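Local coordinates for ICChI, a glycosylated chitinase (Ipomoea carnea, PDB 6IDN), which probably hydrolyses chitin, having both chitinase and lysozyme activity, as a glycosylated TIM-barrel enzyme of glycoside hydrolase family 18, at residues W7-G12 and I43-K48; I30-T35 and F75-G80; N172-D177 and T208-D213. One frame throughout, in Å; residues are numbered along the deposited sequence. Where two conformers were deposited one is given.

Interaction 1 (W7-G12 and I43-K48). With NAG (2-acetamido-2-deoxy-beta-D-glucopyranose), chain B.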
loop_
_atom_site.group_PDB
_atom_site.type_symbol
_atom_site.label_atom_id
_atom_site.label_comp_id
_atom_site.label_asym_id
_atom_site.label_seq_id
_atom_site.Cartn_x
_atom_site.Cartn_y
_atom_site.Cartn_z
ATOM N N TRP A 7 0.032 2.609 -7.851
ATOM C CA TRP A 7 -0.187 3.473 -8.998
ATOM C C TRP A 7 -0.095 4.917 -8.532
ATOM O O TRP A 7 -0.435 5.236 -7.390
ATOM C CB TRP A 7 -1.551 3.193 -9.646
ATOM C CG TRP A 7 -1.941 4.111 -10.779
ATOM C CD1 TRP A 7 -1.794 3.863 -12.105
ATOM C CD2 TRP A 7 -2.580 5.402 -10.681
ATOM N NE1 TRP A 7 -2.289 4.919 -12.853
ATOM C CE2 TRP A 7 -2.774 5.873 -11.993
ATOM C CE3 TRP A 7 -3.000 6.199 -9.610
ATOM C CZ2 TRP A 7 -3.361 7.102 -12.259
ATOM C CZ3 TRP A 7 -3.582 7.419 -9.876
ATOM C CH2 TRP A 7 -3.760 7.858 -11.189
ATOM N N GLY A 8 0.399 5.780 -9.415
ATOM C CA GLY A 8 0.417 7.202 -9.134
ATOM C C GLY A 8 1.747 7.886 -9.367
ATOM O O GLY A 8 1.787 9.101 -9.574
ATOM N N GLN A 9 2.848 7.133 -9.340
ATOM C CA GLN A 9 4.167 7.741 -9.272
ATOM C C GLN A 9 4.906 7.749 -10.607
ATOM O O GLN A 9 6.113 8.025 -10.634
ATOM C CB GLN A 9 5.001 7.050 -8.192
ATOM C CG GLN A 9 4.573 7.415 -6.770
ATOM C CD GLN A 9 4.654 8.904 -6.533
ATOM O OE1 GLN A 9 5.745 9.482 -6.547
ATOM N NE2 GLN A 9 3.495 9.552 -6.351
ATOM N N ASP A 10 4.213 7.502 -11.718
ATOM C CA ASP A 10 4.781 7.762 -13.038
ATOM C C ASP A 10 3.646 8.032 -14.017
ATOM O O ASP A 10 2.823 7.149 -14.276
ATOM C CB ASP A 10 5.654 6.594 -13.514
ATOM C CG ASP A 10 6.568 6.990 -14.657
ATOM O OD1 ASP A 10 6.055 7.467 -15.695
ATOM O OD2 ASP A 10 7.802 6.825 -14.521
ATOM N N GLY A 11 3.600 9.256 -14.554
ATOM C CA GLY A 11 2.500 9.672 -15.412
ATOM C C GLY A 11 2.334 8.845 -16.672
ATOM O O GLY A 11 1.255 8.858 -17.273
ATOM N N GLY A 12 3.370 8.121 -17.084
ATOM C CA GLY A 12 3.290 7.248 -18.235
ATOM C C GLY A 12 2.876 5.819 -17.960
ATOM O O GLY A 12 2.868 5.000 -18.888
ATOM N N ILE A 43 -0.304 17.235 1.399
ATOM C CA ILE A 43 0.035 17.363 -0.011
ATOM C C ILE A 43 -0.052 15.985 -0.644
ATOM O O ILE A 43 0.576 15.032 -0.163
ATOM C CB ILE A 43 1.437 17.966 -0.205
ATOM C CG1 ILE A 43 1.465 19.406 0.313
ATOM C CG2 ILE A 43 1.828 17.929 -1.668
ATOM C CD1 ILE A 43 2.827 20.036 0.230
ATOM N N LEU A 44 -0.816 15.879 -1.724
ATOM C CA LEU A 44 -0.924 14.643 -2.485
ATOM C C LEU A 44 -0.133 14.781 -3.778
ATOM O O LEU A 44 -0.252 15.788 -4.478
ATOM C CB LEU A 44 -2.386 14.315 -2.783
ATOM C CG LEU A 44 -2.684 13.085 -3.638
ATOM C CD1 LEU A 44 -2.366 11.800 -2.871
ATOM C CD2 LEU A 44 -4.133 13.117 -4.116
ATOM N N ASN A 45 0.672 13.765 -4.086
ATOM C CA ASN A 45 1.564 13.759 -5.241
ATOM C C ASN A 45 1.157 12.597 -6.131
ATOM O O ASN A 45 1.314 11.435 -5.744
ATOM C CB ASN A 45 3.015 13.621 -4.779
ATOM C CG ASN A 45 4.017 13.706 -5.910
ATOM O OD1 ASN A 45 3.856 13.097 -6.972
ATOM N ND2 ASN A 45 5.071 14.472 -5.681
ATOM N N LEU A 46 0.629 12.899 -7.312
ATOM C CA LEU A 46 0.343 11.882 -8.316
ATOM C C LEU A 46 1.217 12.108 -9.542
ATOM O O LEU A 46 0.802 11.872 -10.678
ATOM C CB LEU A 46 -1.139 11.873 -8.684
ATOM C CG LEU A 46 -2.099 11.593 -7.521
ATOM C CD1 LEU A 46 -3.556 11.544 -7.966
ATOM C CD2 LEU A 46 -1.703 10.295 -6.796
ATOM N N THR A 47 2.459 12.538 -9.287
ATOM C CA THR A 47 3.447 12.958 -10.277
ATOM C C THR A 47 2.775 13.662 -11.450
ATOM O O THR A 47 2.077 14.663 -11.245
ATOM C CB THR A 47 4.320 11.775 -10.730
ATOM O OG1 THR A 47 3.521 10.743 -11.320
ATOM C CG2 THR A 47 5.065 11.201 -9.531
ATOM N N LYS A 48 2.968 13.176 -12.674
ATOM C CA LYS A 48 2.457 13.899 -13.834
ATOM C C LYS A 48 1.079 13.424 -14.281
ATOM O O LYS A 48 0.627 13.813 -15.359
ATOM C CB LYS A 48 3.440 13.808 -15.008
ATOM C CG LYS A 48 4.922 13.866 -14.633
ATOM C CD LYS A 48 5.308 15.087 -13.795
ATOM C CE LYS A 48 6.768 14.960 -13.332
ATOM N NZ LYS A 48 7.323 16.220 -12.736
HETATM C C1 NAG B . 6.115 14.622 -6.645
HETATM C C2 NAG B . 6.715 16.017 -6.577
HETATM C C3 NAG B . 7.914 16.127 -7.522
HETATM C C4 NAG B . 8.912 15.015 -7.221
HETATM C C5 NAG B . 8.209 13.662 -7.281
HETATM C C6 NAG B . 9.100 12.499 -6.915
HETATM C C7 NAG B . 5.329 17.962 -5.995
HETATM C C8 NAG B . 4.290 18.930 -6.478
HETATM N N2 NAG B . 5.717 17.033 -6.876
HETATM O O3 NAG B . 8.541 17.391 -7.343
HETATM O O4 NAG B . 9.986 15.036 -8.156
HETATM O O5 NAG B . 7.122 13.654 -6.348
HETATM O O6 NAG B . 9.563 12.618 -5.576
HETATM O O7 NAG B . 5.795 18.021 -4.859
#
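The side-chain amides of Gln9 and Asn45 meet at about a right angle, their planes turned 58° apart, with the Thr47 methyl against the Gln9 amide. Neither amide stacks on the other: that of Gln9 presents OE1 to the methyl of Thr47, 3.5 Å from CG2, while NE2 lies 3.6 Å from Asn45 OD1. A bend at chi2 (-58°) folds the Gln9 chain toward 43-48, although its CB points away from it, and NE2 is held by a hydrogen bond to Gly31 O of strand 27-36. The Asn45 amide is occupied on both sides of CG, since ND2 carries a covalently linked N-acetylglucosamine and OD1 accepts the backbone N-H of Thr47 at 2.8 Å, closing an Asx turn. Asn45-Leu46-Thr47 is thus an occupied Asn-X-Thr sequon, and it packs against the loop that follows TIM-barrel strand 2-7. Thr47 OG1 sits between its own backbone N and carbonyl carbon, chi1 60°, and comes within 3.0 Å of Gly8 O, a likely hydrogen bond, although another acceptor competes for the proton. Thr47 CG2 meanwhile rests against the Gln9 backbone, 3.5 Å from its O. Beyond Thr47 the two backbones draw close, Gly11 CA lying 4.5 Å from Lys48 CA. A second Asx turn, Gly12 N to Asp10 OD1 at 3.1 Å, shapes this end of the loop.

Interaction 2 (I30-T35 and F75-G80)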
loop_
_atom_site.group_PDB
_atom_site.type_symbol
_atom_site.label_atom_id
_atom_site.label_comp_id
_atom_site.label_asym_id
_atom_site.label_seq_id
_atom_site.Cartn_x
_atom_site.Cartn_y
_atom_site.Cartn_z
ATOM N N ILE A 30 -2.933 3.964 -4.330
ATOM C CA ILE A 30 -2.633 5.237 -4.983
ATOM C C ILE A 30 -1.645 5.988 -4.092
ATOM O O ILE A 30 -1.986 6.402 -2.981
ATOM C CB ILE A 30 -3.903 6.068 -5.222
ATOM C CG1 ILE A 30 -4.884 5.345 -6.158
ATOM C CG2 ILE A 30 -3.545 7.467 -5.756
ATOM C CD1 ILE A 30 -6.164 6.146 -6.452
ATOM N N GLY A 31 -0.421 6.177 -4.570
ATOM C CA GLY A 31 0.613 6.870 -3.808
ATOM C C GLY A 31 0.994 8.154 -4.525
ATOM O O GLY A 31 0.994 8.192 -5.758
ATOM N N PHE A 32 1.321 9.208 -3.764
ATOM C CA PHE A 32 1.467 9.208 -2.307
ATOM C C PHE A 32 0.992 10.505 -1.680
ATOM O O PHE A 32 1.092 11.568 -2.288
ATOM C CB PHE A 32 2.932 9.010 -1.898
ATOM C CG PHE A 32 3.440 7.621 -2.123
ATOM C CD1 PHE A 32 2.995 6.567 -1.329
ATOM C CD2 PHE A 32 4.356 7.365 -3.129
ATOM C CE1 PHE A 32 3.475 5.273 -1.528
ATOM C CE2 PHE A 32 4.830 6.081 -3.342
ATOM C CZ PHE A 32 4.383 5.029 -2.546
ATOM N N LEU A 33 0.490 10.431 -0.449
ATOM C CA LEU A 33 0.327 11.634 0.369
ATOM C C LEU A 33 1.680 11.894 1.020
ATOM O O LEU A 33 2.074 11.198 1.960
ATOM C CB LEU A 33 -0.779 11.451 1.406
ATOM C CG LEU A 33 -1.324 12.728 2.053
ATOM C CD1 LEU A 33 -2.202 13.494 1.059
ATOM C CD2 LEU A 33 -2.113 12.413 3.308
ATOM N N THR A 34 2.420 12.877 0.493
ATOM C CA THR A 34 3.828 13.050 0.838
ATOM C C THR A 34 4.083 14.071 1.942
ATOM O O THR A 34 5.172 14.051 2.531
ATOM C CB THR A 34 4.647 13.449 -0.401
ATOM O OG1 THR A 34 4.118 14.645 -1.000
ATOM C CG2 THR A 34 4.643 12.325 -1.409
ATOM N N THR A 35 3.132 14.968 2.220
ATOM C CA THR A 35 3.169 15.822 3.403
ATOM C C THR A 35 1.885 15.611 4.188
ATOM O O THR A 35 0.795 15.677 3.612
ATOM C CB THR A 35 3.302 17.309 3.045
ATOM O OG1 THR A 35 4.583 17.559 2.453
ATOM C CG2 THR A 35 3.156 18.184 4.307
ATOM N N PHE A 75 -6.977 2.035 -2.358
ATOM C CA PHE A 75 -6.491 2.673 -1.143
ATOM C C PHE A 75 -5.685 3.924 -1.477
ATOM O O PHE A 75 -5.056 4.006 -2.535
ATOM C CB PHE A 75 -5.594 1.717 -0.328
ATOM C CG PHE A 75 -6.254 0.419 0.075
ATOM C CD1 PHE A 75 -7.644 0.296 0.159
ATOM C CD2 PHE A 75 -5.475 -0.682 0.376
ATOM C CE1 PHE A 75 -8.228 -0.922 0.538
ATOM C CE2 PHE A 75 -6.040 -1.896 0.754
ATOM C CZ PHE A 75 -7.428 -2.019 0.824
ATOM N N LEU A 76 -5.661 4.871 -0.534
ATOM C CA LEU A 76 -4.693 5.966 -0.564
ATOM C C LEU A 76 -3.472 5.582 0.263
ATOM O O LEU A 76 -3.610 5.176 1.423
ATOM C CB LEU A 76 -5.298 7.253 0.002
ATOM C CG LEU A 76 -4.280 8.394 0.155
ATOM C CD1 LEU A 76 -3.872 8.939 -1.211
ATOM C CD2 LEU A 76 -4.825 9.521 1.009
ATOM N N SER A 77 -2.283 5.721 -0.321
ATOM C CA SER A 77 -1.042 5.356 0.355
ATOM C C SER A 77 -0.387 6.592 0.963
ATOM O O SER A 77 -0.073 7.550 0.248
ATOM C CB SER A 77 -0.070 4.662 -0.595
ATOM O OG SER A 77 1.047 4.141 0.114
ATOM N N LEU A 78 -0.145 6.541 2.276
ATOM C CA LEU A 78 0.579 7.583 2.995
ATOM C C LEU A 78 2.080 7.386 2.882
ATOM O O LEU A 78 2.592 6.288 3.125
ATOM C CB LEU A 78 0.227 7.572 4.481
ATOM C CG LEU A 78 -1.241 7.538 4.880
ATOM C CD1 LEU A 78 -1.339 7.446 6.398
ATOM C CD2 LEU A 78 -2.012 8.757 4.355
ATOM N N GLY A 79 2.790 8.464 2.564
ATOM C CA GLY A 79 4.219 8.470 2.803
ATOM C C GLY A 79 5.068 8.274 1.567
ATOM O O GLY A 79 5.096 9.132 0.679
ATOM N N GLY A 80 5.754 7.141 1.486
ATOM C CA GLY A 80 6.650 6.885 0.382
ATOM C C GLY A 80 8.062 7.343 0.683
ATOM O O GLY A 80 8.395 7.806 1.781
#
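Phe32 CG lies beside its own backbone N (chi1 -72°), which carries the phenyl ring toward 75-80 and under Gly80, whose CA sits 3.9 Å from the ring centroid and almost on its normal, a CH-pi contact made by backbone alone. At the ring edge, in the conformer described, one of two deposited for Ser77, OG stands anti to its backbone N (chi1 -172°) and close to Phe32 CE1, an approach that remains provisional. The peptide between Gly31 and Phe32 is cis, an uncommon geometry known at the equivalent place in other family 18 chitinases. Four backbone bonds join the strands in parallel: Ile30 N to Phe75 O (2.8 Å), Ser77 N to Ile30 O (2.8 Å), Leu33 N to Ser77 O (3.0 Å) and Gly79 N to Leu33 O (2.9 Å). Ile30 pairs with Leu76 but Leu33 with Leu78, so the first strand spends one residue more over this stretch. Leu33 and Leu78 point the same way side by side, their CD2 methyls 3.8 Å apart. These leucines and Leu76 pack against Leu100 of helix 90-103, on the outside of the TIM barrel. In this conformer Ser77 OG is hydrogen-bonded to Asp123 OD2, and Phe32 touches Asp125, both of the family's DxDxE signature on the next strand, 121-126.

Interaction 3 (N172-D177 and T208-D213). With NAG (2-acetamido-2-deoxy-beta-D-glucopyranose), chain C.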
loop_
_atom_site.group_PDB
_atom_site.type_symbol
_atom_site.label_atom_id
_atom_site.label_comp_id
_atom_site.label_asym_id
_atom_site.label_seq_id
_atom_site.Cartn_x
_atom_site.Cartn_y
_atom_site.Cartn_z
ATOM N N ASN A 172 1.484 -3.779 15.368
ATOM C CA ASN A 172 1.201 -4.445 16.637
ATOM C C ASN A 172 -0.160 -4.076 17.219
ATOM O O ASN A 172 -0.536 -4.643 18.256
ATOM C CB ASN A 172 2.306 -4.086 17.638
ATOM C CG ASN A 172 2.575 -5.169 18.667
ATOM O OD1 ASN A 172 1.938 -6.230 18.709
ATOM N ND2 ASN A 172 3.561 -4.904 19.506
ATOM N N THR A 173 -0.887 -3.141 16.601
ATOM C CA THR A 173 -2.256 -2.866 17.033
ATOM C C THR A 173 -3.183 -4.033 16.745
ATOM O O THR A 173 -4.283 -4.082 17.314
ATOM C CB THR A 173 -2.861 -1.632 16.340
ATOM O OG1 THR A 173 -2.975 -1.852 14.919
ATOM C CG2 THR A 173 -2.073 -0.348 16.634
ATOM N N SER A 174 -2.777 -4.938 15.851
ATOM C CA SER A 174 -3.579 -6.060 15.368
ATOM C C SER A 174 -4.766 -5.615 14.527
ATOM O O SER A 174 -5.660 -6.429 14.263
ATOM C CB SER A 174 -4.080 -6.943 16.517
ATOM O OG SER A 174 -3.029 -7.273 17.416
ATOM N N LEU A 175 -4.792 -4.361 14.082
ATOM C CA LEU A 175 -5.933 -3.823 13.347
ATOM C C LEU A 175 -5.715 -3.788 11.839
ATOM O O LEU A 175 -6.623 -3.382 11.101
ATOM C CB LEU A 175 -6.269 -2.419 13.853
ATOM C CG LEU A 175 -6.782 -2.374 15.297
ATOM C CD1 LEU A 175 -7.057 -0.955 15.726
ATOM C CD2 LEU A 175 -8.038 -3.241 15.471
ATOM N N PHE A 176 -4.555 -4.198 11.339
ATOM C CA PHE A 176 -4.348 -4.067 9.898
ATOM C C PHE A 176 -4.970 -5.229 9.134
ATOM O O PHE A 176 -4.772 -6.401 9.476
ATOM C CB PHE A 176 -2.858 -3.906 9.580
ATOM C CG PHE A 176 -2.403 -2.500 9.745
ATOM C CD1 PHE A 176 -2.183 -1.993 11.009
ATOM C CD2 PHE A 176 -2.337 -1.642 8.666
ATOM C CE1 PHE A 176 -1.822 -0.663 11.194
ATOM C CE2 PHE A 176 -1.975 -0.311 8.834
ATOM C CZ PHE A 176 -1.716 0.182 10.104
ATOM N N ASP A 177 -5.757 -4.884 8.115
ATOM C CA ASP A 177 -6.383 -5.869 7.240
ATOM C C ASP A 177 -5.378 -6.484 6.287
ATOM O O ASP A 177 -5.486 -7.662 5.952
ATOM C CB ASP A 177 -7.507 -5.201 6.458
ATOM C CG ASP A 177 -8.535 -4.608 7.373
ATOM O OD1 ASP A 177 -9.368 -5.393 7.883
ATOM O OD2 ASP A 177 -8.498 -3.384 7.648
ATOM N N THR A 208 4.363 -14.052 12.624
ATOM C CA THR A 208 3.950 -13.806 13.999
ATOM C C THR A 208 3.058 -12.588 14.152
ATOM O O THR A 208 2.490 -12.394 15.233
ATOM C CB THR A 208 5.164 -13.665 14.946
ATOM O OG1 THR A 208 5.849 -12.418 14.718
ATOM C CG2 THR A 208 6.129 -14.846 14.786
ATOM N N ILE A 209 2.902 -11.762 13.122
ATOM C CA ILE A 209 2.065 -10.584 13.296
ATOM C C ILE A 209 0.597 -10.968 13.147
ATOM O O ILE A 209 0.246 -11.983 12.539
ATOM C CB ILE A 209 2.449 -9.454 12.326
ATOM C CG1 ILE A 209 2.053 -9.784 10.867
ATOM C CG2 ILE A 209 3.924 -9.110 12.505
ATOM C CD1 ILE A 209 2.161 -8.615 9.886
ATOM N N LEU A 210 -0.271 -10.152 13.742
ATOM C CA LEU A 210 -1.714 -10.339 13.632
ATOM C C LEU A 210 -2.208 -9.458 12.492
ATOM O O LEU A 210 -2.422 -8.257 12.668
ATOM C CB LEU A 210 -2.426 -9.993 14.937
ATOM C CG LEU A 210 -2.453 -11.124 15.967
ATOM C CD1 LEU A 210 -1.086 -11.326 16.625
ATOM C CD2 LEU A 210 -3.519 -10.890 17.028
ATOM N N THR A 211 -2.424 -10.067 11.331
ATOM C CA THR A 211 -3.074 -9.391 10.217
ATOM C C THR A 211 -3.937 -10.421 9.515
ATOM O O THR A 211 -3.636 -11.613 9.553
ATOM C CB THR A 211 -2.065 -8.771 9.239
ATOM O OG1 THR A 211 -2.777 -8.033 8.235
ATOM C CG2 THR A 211 -1.219 -9.846 8.545
ATOM N N ASP A 212 -5.026 -9.962 8.889
ATOM C CA ASP A 212 -5.901 -10.921 8.222
ATOM C C ASP A 212 -5.284 -11.452 6.933
ATOM O O ASP A 212 -5.516 -12.613 6.573
ATOM C CB ASP A 212 -7.262 -10.290 7.936
ATOM C CG ASP A 212 -8.140 -10.251 9.166
ATOM O OD1 ASP A 212 -8.163 -11.260 9.905
ATOM O OD2 ASP A 212 -8.804 -9.217 9.391
ATOM N N ASP A 213 -4.503 -10.634 6.233
ATOM C CA ASP A 213 -3.909 -11.032 4.958
ATOM C C ASP A 213 -2.467 -10.562 4.910
ATOM O O ASP A 213 -2.204 -9.359 4.998
ATOM C CB ASP A 213 -4.678 -10.446 3.766
ATOM C CG ASP A 213 -6.009 -11.139 3.516
ATOM O OD1 ASP A 213 -6.080 -12.386 3.587
ATOM O OD2 ASP A 213 -6.984 -10.426 3.202
HETATM C C1 NAG C . 3.947 -5.818 20.538
HETATM C C2 NAG C . 5.463 -6.009 20.580
HETATM C C3 NAG C . 5.856 -6.889 21.773
HETATM C C4 NAG C . 5.240 -6.338 23.054
HETATM C C5 NAG C . 3.735 -6.165 22.881
HETATM C C6 NAG C . 3.057 -5.521 24.069
HETATM C C7 NAG C . 6.713 -5.910 18.465
HETATM C C8 NAG C . 7.100 -6.650 17.218
HETATM N N2 NAG C . 5.936 -6.578 19.327
HETATM O O3 NAG C . 7.277 -6.928 21.910
HETATM O O4 NAG C . 5.490 -7.230 24.136
HETATM O O5 NAG C . 3.498 -5.292 21.768
HETATM O O6 NAG C . 1.662 -5.358 23.846
HETATM O O7 NAG C . 7.107 -4.772 18.695
HETATM O O HOH W 1 -2.129 -5.507 12.356
HETATM O O HOH W 2 -8.141 -8.580 5.115
HETATM O O HOH W 3 -10.132 -7.822 6.620
#
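Two loops of the TIM barrel, each running from a helix into the next barrel strand, come together where Phe176 and Asp177 meet Thr211, Asp212 and Asp213, at the entry to the neighbouring parallel strands 178-182 and 213-219. The touching parts already run almost parallel, 7° apart. Thr211 OG1, anti to its own backbone N (chi1 -175°), donates to Phe176 O over 2.9 Å, approaching from well above the carbonyl plane. Further along, Asp213 N makes a weak, bent bond to Asp177 O at 3.1 Å. A water bridges the two backbones, accepting from Phe176 N (2.9 Å) and donating to Leu210 O (2.8 Å). At the outer end Leu210 lays CB and CD2 against the Ser174 side chain, both 3.7 Å from OG. Ser174 closes the sequon Asn172-Thr173-Ser174, whose asparagine bears an N-acetylglucosamine on ND2; that sugar is also hydrogen-bonded to Arg168. Phe176 turns its ring inward, edge-to-face with Phe124, while Asp177 OD2 takes the backbone N-H of Leu154 on strand 153-156. The other Asp177 oxygen faces a like charge, because Asp177 and Asp212 point the same way with carboxylate planes 36° apart. Their OD1 and OD2 are 4.1 Å from each other, and a water 2.8 Å from Asp177 OD1 also reaches Asp212 OD2, weakly.

In the fold
From the N terminus, barrel strand 2-7 runs into the first segment of interaction 1, and 30-35 then opens interaction 2 before 43-48 returns to 7-12 and closes the first loop. Only later does 75-80 close interaction 2, so the two contacts cross along the chain. They also touch: Gln9 NE2 reaches Gly31 O and Asn45 N reaches Phe32 O, joining the glycosylated turn to the barrel sheet. Interaction 3 comes in series, closing the loop between 172-177 and 208-213. Its centre lies about 29 Å from that of interaction 1, across the chain's centre, where it links the entries to two later barrel strands.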